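Local coordinates for protein LRIM1 (Anopheles gambiae, PDB 3O53), which probably regulates complement-like immunity in the mosquito as a heterodimer with APL1C, this chain being its leucine-rich repeat domain, at residues L149-L153 with N154-T158; I219-N223 with N224-L228. One frame throughout, in Å; residues are numbered along the deposited sequence.

Contact 1 of 2, residues L149-L153 with N154-T158; sequences LDLKL and NEIDT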
ATOM      1  N   LEU A 149       0.702   4.316  -2.894  1.00 26.84           N
ATOM      2  CA  LEU A 149      -0.295   3.502  -2.204  1.00 29.37           C
ATOM      3  C   LEU A 149       0.388   2.511  -1.290  1.00 27.58           C
ATOM      4  O   LEU A 149       1.043   1.573  -1.748  1.00 27.47           O
ATOM      5  CB  LEU A 149      -1.185   2.752  -3.197  1.00 25.48           C
ATOM      6  CG  LEU A 149      -2.294   1.885  -2.575  1.00 27.11           C
ATOM      7  CD1 LEU A 149      -3.154   2.676  -1.583  1.00 26.47           C
ATOM      8  CD2 LEU A 149      -3.176   1.294  -3.654  1.00 24.55           C
ATOM      9  N   ASP A 150       0.229   2.722   0.009  1.00 23.54           N
ATOM     10  CA  ASP A 150       0.816   1.833   0.996  1.00 27.11           C
ATOM     11  C   ASP A 150      -0.286   1.027   1.663  1.00 26.60           C
ATOM     12  O   ASP A 150      -1.087   1.569   2.416  1.00 26.11           O
ATOM     13  CB  ASP A 150       1.604   2.622   2.044  1.00 27.56           C
ATOM     14  CG  ASP A 150       2.311   1.714   3.037  1.00 34.56           C
ATOM     15  OD1 ASP A 150       2.391   0.494   2.778  1.00 27.10           O
ATOM     16  OD2 ASP A 150       2.787   2.214   4.075  1.00 33.07           O
ATOM     17  N   LEU A 151      -0.326  -0.269   1.372  1.00 25.64           N
ATOM     18  CA  LEU A 151      -1.313  -1.167   1.966  1.00 27.89           C
ATOM     19  C   LEU A 151      -0.643  -2.292   2.748  1.00 29.25           C
ATOM     20  O   LEU A 151      -1.234  -3.342   2.955  1.00 23.93           O
ATOM     21  CB  LEU A 151      -2.229  -1.755   0.883  1.00 28.84           C
ATOM     22  CG  LEU A 151      -3.282  -0.787   0.340  1.00 22.67           C
ATOM     23  CD1 LEU A 151      -3.793  -1.216  -1.036  1.00 23.79           C
ATOM     24  CD2 LEU A 151      -4.445  -0.658   1.329  1.00 24.74           C
ATOM     25  N   LYS A 152       0.585  -2.071   3.201  1.00 25.88           N
ATOM     26  CA  LYS A 152       1.297  -3.103   3.949  1.00 26.95           C
ATOM     27  C   LYS A 152       0.595  -3.446   5.262  1.00 25.37           C
ATOM     28  O   LYS A 152      -0.145  -2.629   5.817  1.00 19.38           O
ATOM     29  CB  LYS A 152       2.745  -2.671   4.221  1.00 29.00           C
ATOM     30  CG  LYS A 152       2.921  -1.636   5.331  1.00 26.96           C
ATOM     31  CD  LYS A 152       4.415  -1.541   5.703  1.00 35.95           C
ATOM     32  CE  LYS A 152       4.716  -0.389   6.650  1.00 49.13           C
ATOM     33  NZ  LYS A 152       4.668   0.925   5.946  1.00 50.94           N
ATOM     34  N   LEU A 153       0.851  -4.652   5.764  1.00 20.82           N
ATOM     35  CA  LEU A 153       0.283  -5.112   7.035  1.00 22.13           C
ATOM     36  C   LEU A 153      -1.236  -5.058   7.027  1.00 22.15           C
ATOM     37  O   LEU A 153      -1.860  -4.705   8.019  1.00 26.21           O
ATOM     38  CB  LEU A 153       0.814  -4.294   8.225  1.00 27.59           C
ATOM     39  CG  LEU A 153       2.308  -4.451   8.547  1.00 34.30           C
ATOM     40  CD1 LEU A 153       2.723  -3.505   9.673  1.00 32.80           C
ATOM     41  CD2 LEU A 153       2.638  -5.897   8.920  1.00 32.19           C
ATOM     42  N   ASN A 154      -1.841  -5.399   5.907  1.00 27.15           N
ATOM     43  CA  ASN A 154      -3.283  -5.577   5.902  1.00 26.02           C
ATOM     44  C   ASN A 154      -3.604  -7.056   5.715  1.00 24.70           C
ATOM     45  O   ASN A 154      -2.764  -7.911   5.973  1.00 29.81           O
ATOM     46  CB  ASN A 154      -3.941  -4.662   4.857  1.00 20.97           C
ATOM     47  CG  ASN A 154      -4.149  -3.252   5.389  1.00 24.29           C
ATOM     48  OD1 ASN A 154      -5.086  -2.992   6.142  1.00 26.75           O
ATOM     49  ND2 ASN A 154      -3.270  -2.338   5.008  1.00 19.24           N
ATOM     50  N   GLU A 155      -4.825  -7.369   5.311  1.00 19.22           N
ATOM     51  CA  GLU A 155      -5.238  -8.759   5.214  1.00 27.97           C
ATOM     52  C   GLU A 155      -5.695  -9.113   3.805  1.00 27.22           C
ATOM     53  O   GLU A 155      -6.605  -9.925   3.617  1.00 24.35           O
ATOM     54  CB  GLU A 155      -6.359  -9.022   6.213  1.00 36.13           C
ATOM     55  CG  GLU A 155      -5.903  -8.909   7.657  1.00 70.49           C
ATOM     56  CD  GLU A 155      -7.059  -8.877   8.632  1.00 99.72           C
ATOM     57  OE1 GLU A 155      -8.194  -9.199   8.221  1.00 98.88           O
ATOM     58  OE2 GLU A 155      -6.833  -8.527   9.808  1.00116.78           O
ATOM     59  N   ILE A 156      -5.063  -8.506   2.812  1.00 20.28           N
ATOM     60  CA  ILE A 156      -5.461  -8.734   1.430  1.00 23.04           C
ATOM     61  C   ILE A 156      -5.121 -10.169   0.958  1.00 26.82           C
ATOM     62  O   ILE A 156      -4.044 -10.685   1.210  1.00 23.24           O
ATOM     63  CB  ILE A 156      -4.842  -7.652   0.512  1.00 26.87           C
ATOM     64  CG1 ILE A 156      -5.394  -6.278   0.929  1.00 24.13           C
ATOM     65  CG2 ILE A 156      -5.158  -7.933  -0.967  1.00 20.86           C
ATOM     66  CD1 ILE A 156      -4.563  -5.112   0.421  1.00 24.14           C
ATOM     67  N   ASP A 157      -6.072 -10.805   0.285  1.00 23.05           N
ATOM     68  CA  ASP A 157      -5.946 -12.210  -0.087  1.00 23.60           C
ATOM     69  C   ASP A 157      -5.573 -12.368  -1.554  1.00 23.88           C
ATOM     70  O   ASP A 157      -4.924 -13.340  -1.940  1.00 24.84           O
ATOM     71  CB  ASP A 157      -7.277 -12.931   0.185  1.00 39.13           C
ATOM     72  CG  ASP A 157      -7.102 -14.417   0.369  1.00 56.01           C
ATOM     73  OD1 ASP A 157      -6.255 -14.819   1.192  1.00 67.04           O
ATOM     74  OD2 ASP A 157      -7.810 -15.185  -0.307  1.00 69.59           O
ATOM     75  N   THR A 158      -5.992 -11.416  -2.382  1.00 23.32           N
ATOM     76  CA  THR A 158      -5.651 -11.466  -3.798  1.00 26.03           C
ATOM     77  C   THR A 158      -5.553 -10.062  -4.372  1.00 28.90           C
ATOM     78  O   THR A 158      -6.070  -9.100  -3.799  1.00 28.34           O
ATOM     79  CB  THR A 158      -6.695 -12.279  -4.625  1.00 34.98           C
ATOM     80  OG1 THR A 158      -7.901 -11.528  -4.752  1.00 34.09           O
ATOM     81  CG2 THR A 158      -7.015 -13.608  -3.968  1.00 33.51           C
TER

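Contact 2 of 2, residues I219-N223 with N224-L228; sequences ISLRN and NKLVL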
ATOM      1  N   ILE A 219      11.700  -4.088  -7.134  1.00 23.96           N
ATOM      2  CA  ILE A 219      10.630  -5.048  -6.939  1.00 27.23           C
ATOM      3  C   ILE A 219      11.078  -6.142  -5.979  1.00 27.69           C
ATOM      4  O   ILE A 219      12.212  -6.613  -6.046  1.00 25.70           O
ATOM      5  CB  ILE A 219      10.162  -5.677  -8.266  1.00 24.91           C
ATOM      6  CG1 ILE A 219       9.032  -6.683  -8.010  1.00 21.55           C
ATOM      7  CG2 ILE A 219      11.308  -6.380  -8.971  1.00 28.06           C
ATOM      8  CD1 ILE A 219       8.423  -7.245  -9.270  1.00 23.25           C
ATOM      9  N   SER A 220      10.178  -6.543  -5.087  1.00 27.47           N
ATOM     10  CA  SER A 220      10.452  -7.658  -4.186  1.00 26.86           C
ATOM     11  C   SER A 220       9.274  -8.620  -4.098  1.00 25.29           C
ATOM     12  O   SER A 220       8.132  -8.214  -3.887  1.00 23.52           O
ATOM     13  CB  SER A 220      10.779  -7.154  -2.784  1.00 28.27           C
ATOM     14  OG  SER A 220      11.066  -8.248  -1.928  1.00 26.82           O
ATOM     15  N   LEU A 221       9.562  -9.894  -4.303  1.00 24.33           N
ATOM     16  CA  LEU A 221       8.637 -10.951  -3.958  1.00 25.29           C
ATOM     17  C   LEU A 221       9.324 -11.854  -2.935  1.00 26.65           C
ATOM     18  O   LEU A 221       9.075 -13.052  -2.875  1.00 23.14           O
ATOM     19  CB  LEU A 221       8.220 -11.737  -5.209  1.00 28.57           C
ATOM     20  CG  LEU A 221       7.093 -11.112  -6.047  1.00 34.60           C
ATOM     21  CD1 LEU A 221       7.592  -9.887  -6.803  1.00 41.07           C
ATOM     22  CD2 LEU A 221       6.509 -12.132  -7.025  1.00 35.87           C
ATOM     23  N   ARG A 222      10.188 -11.263  -2.114  1.00 25.48           N
ATOM     24  CA  ARG A 222      10.900 -12.028  -1.101  1.00 21.96           C
ATOM     25  C   ARG A 222       9.935 -12.728  -0.158  1.00 28.23           C
ATOM     26  O   ARG A 222       8.886 -12.180   0.166  1.00 26.96           O
ATOM     27  CB  ARG A 222      11.822 -11.114  -0.284  1.00 23.53           C
ATOM     28  CG  ARG A 222      12.514 -11.829   0.872  1.00 29.52           C
ATOM     29  CD  ARG A 222      13.133 -10.840   1.836  1.00 33.72           C
ATOM     30  NE  ARG A 222      14.002 -11.481   2.820  1.00 28.38           N
ATOM     31  CZ  ARG A 222      14.484 -10.859   3.892  1.00 36.42           C
ATOM     32  NH1 ARG A 222      14.168  -9.588   4.116  1.00 35.13           N
ATOM     33  NH2 ARG A 222      15.282 -11.498   4.736  1.00 30.47           N
ATOM     34  N   ASN A 223      10.290 -13.937   0.283  1.00 21.24           N
ATOM     35  CA  ASN A 223       9.503 -14.650   1.296  1.00 23.33           C
ATOM     36  C   ASN A 223       8.045 -14.832   0.903  1.00 24.89           C
ATOM     37  O   ASN A 223       7.127 -14.662   1.713  1.00 24.50           O
ATOM     38  CB  ASN A 223       9.627 -13.970   2.662  1.00 23.99           C
ATOM     39  CG  ASN A 223      10.996 -14.219   3.301  1.00 28.86           C
ATOM     40  OD1 ASN A 223      11.808 -14.952   2.751  1.00 30.23           O
ATOM     41  ND2 ASN A 223      11.254 -13.607   4.441  1.00 29.83           N
ATOM     42  N   ASN A 224       7.845 -15.184  -0.357  1.00 24.40           N
ATOM     43  CA  ASN A 224       6.579 -15.749  -0.777  1.00 24.89           C
ATOM     44  C   ASN A 224       6.740 -17.270  -0.806  1.00 29.75           C
ATOM     45  O   ASN A 224       7.464 -17.820   0.018  1.00 28.60           O
ATOM     46  CB  ASN A 224       6.165 -15.168  -2.122  1.00 21.90           C
ATOM     47  CG  ASN A 224       5.456 -13.827  -1.968  1.00 23.52           C
ATOM     48  OD1 ASN A 224       4.240 -13.751  -2.068  1.00 23.63           O
ATOM     49  ND2 ASN A 224       6.218 -12.774  -1.690  1.00 24.84           N
ATOM     50  N   LYS A 225       6.071 -17.948  -1.730  1.00 22.62           N
ATOM     51  CA  LYS A 225       6.209 -19.395  -1.863  1.00 28.21           C
ATOM     52  C   LYS A 225       6.348 -19.753  -3.325  1.00 28.54           C
ATOM     53  O   LYS A 225       5.788 -20.748  -3.786  1.00 29.25           O
ATOM     54  CB  LYS A 225       4.989 -20.098  -1.259  1.00 32.71           C
ATOM     55  CG  LYS A 225       4.735 -19.672   0.174  1.00 36.71           C
ATOM     56  CD  LYS A 225       3.764 -20.585   0.878  1.00 53.40           C
ATOM     57  CE  LYS A 225       2.381 -19.999   0.893  1.00 56.58           C
ATOM     58  NZ  LYS A 225       1.676 -20.430   2.118  1.00 71.28           N
ATOM     59  N   LEU A 226       7.098 -18.929  -4.053  1.00 24.40           N
ATOM     60  CA  LEU A 226       7.195 -19.072  -5.498  1.00 28.02           C
ATOM     61  C   LEU A 226       7.854 -20.385  -5.898  1.00 31.84           C
ATOM     62  O   LEU A 226       8.907 -20.747  -5.387  1.00 30.09           O
ATOM     63  CB  LEU A 226       7.989 -17.913  -6.102  1.00 24.52           C
ATOM     64  CG  LEU A 226       7.366 -16.525  -5.960  1.00 27.07           C
ATOM     65  CD1 LEU A 226       8.319 -15.477  -6.517  1.00 26.93           C
ATOM     66  CD2 LEU A 226       5.987 -16.443  -6.658  1.00 24.44           C
ATOM     67  N   VAL A 227       7.227 -21.080  -6.837  1.00 30.41           N
ATOM     68  CA  VAL A 227       7.800 -22.285  -7.419  1.00 29.84           C
ATOM     69  C   VAL A 227       8.209 -22.008  -8.868  1.00 32.87           C
ATOM     70  O   VAL A 227       9.254 -22.465  -9.328  1.00 26.66           O
ATOM     71  CB  VAL A 227       6.787 -23.444  -7.411  1.00 34.30           C
ATOM     72  CG1 VAL A 227       7.458 -24.727  -7.860  1.00 41.31           C
ATOM     73  CG2 VAL A 227       6.161 -23.612  -6.022  1.00 29.86           C
ATOM     74  N   LEU A 228       7.379 -21.250  -9.580  1.00 29.26           N
ATOM     75  CA  LEU A 228       7.599 -20.977 -10.998  1.00 33.38           C
ATOM     76  C   LEU A 228       7.509 -19.495 -11.327  1.00 31.34           C
ATOM     77  O   LEU A 228       6.818 -18.738 -10.649  1.00 25.81           O
ATOM     78  CB  LEU A 228       6.561 -21.714 -11.853  1.00 32.45           C
ATOM     79  CG  LEU A 228       6.552 -23.236 -11.770  1.00 39.22           C
ATOM     80  CD1 LEU A 228       5.503 -23.808 -12.728  1.00 38.83           C
ATOM     81  CD2 LEU A 228       7.938 -23.784 -12.077  1.00 37.71           C
TER

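Contact 1 of 2, residues L149-L153 with N154-T158
Leu151 and Asn154 meet across the bend that leads out of strand 146-150, three residues apart in the chain. On the way to that bend, Leu149 and Asp150 end the strand. Asp150 prepares the turn rather than joining the contact: its OD1 accepts from the backbone N of Lys152 at 3.2 Å, an Asx turn in which the N-H meets the carboxylate from above its plane. Leu151 then offers two surfaces. Its carbonyl O takes the ND2 of Asn154 at 3.1 Å, a nearly straight bond (169° at the hydrogen). That bond lies in the amide plane of Asn154 yet reaches the carbonyl 70° out of its own plane. The CB of Leu151 receives CD1 of Ile156 at 4.1 Å, end of side chain against base. Lys152 folds back on the strand, and its NZ forms a salt bridge to Asp150 OD2 at 2.9 Å, using the syn lone pair, so that carboxylate grips both ends of one residue. Leu153 has a positive phi, which swings the chain round and presents Asn154. With CG beside its own backbone N (chi1 -83°), Asn154 turns its amide back toward the carbonyl of Leu151. The same amide reaches the preceding coil: ND2 also donates to Leu127 O, and OD1 accepts from Ile132 N. Leu151 O in turn is held by Asn179 ND2 of the following coil. The bonds on ND2 and OD1 therefore fix the amide's rotation about CB-CG, distinguish its N end from its O end, and satisfy this buried group with backbone partners.

Contact 2 of 2, residues I219-N223 with N224-L228
The turn after the strand of a leucine-rich repeat is formed here, where Asn224, at the conserved asparagine position of the LxLxxNxL pattern, bonds to the carbonyl of Leu221 and Leu226 closes the apolar side. Sequence supports the assignment: Ile219, Leu221, Asn224 and Leu226 fall at the spacing of that core. Asn224 ND2 lies 3.1 Å from Leu221 O, but the bond is bent to 142° at the hydrogen and is weak. A second weak bond runs from ND2 to Arg222 O at 3.3 Å, so the amide nitrogen is shared between two successive carbonyls instead of pointing squarely at one. Firmer anchors lie in the preceding coil, where Asn224 OD1 accepts from Leu203 N and ND2 donates to Leu198 O. On the apolar side, CD1 of Leu226 packs against CD2 of Leu221 at 3.8 Å. Leu226 CD1 also lies 4.0 Å from Leu221 CB, and the two side chains cross at about a right angle. A chi1 of -64° sets CG of Leu226 beside its backbone N and so directs CD1 at Leu221. At the strand end, Ser220 OG accepts from the backbone N of Arg222 at 3.1 Å, an ST turn that starts the bend, while Asn223 completes it with a positive phi. Asn247 of the next coil binds Leu221 O and Leu226 N: equivalent asparagines of successive coils repeat the same bonding to the neighbouring turn, as in leucine-rich repeat solenoids.

From the N terminus, contact 1 comes first: it closes the turn by which the chain leaves strand 146-150 and heads for strand 158-160. The chain then passes through strands 173-175 and 195-197 before contact 2 closes the corresponding turn between strands 218-220 and 228-229. The two are strictly in series, neither nested nor crossed. The centres of contact 1 and contact 2 lie about 16 Å apart. The nearest atoms of contact 1 and contact 2 are about 9 Å apart, so no direct touch exists, and the coils between them provide the connection. Each ties a strand of the parallel array to its outgoing loop; at the end of contact 2's second segment, Val227 and Leu228 also meet helix 303-310.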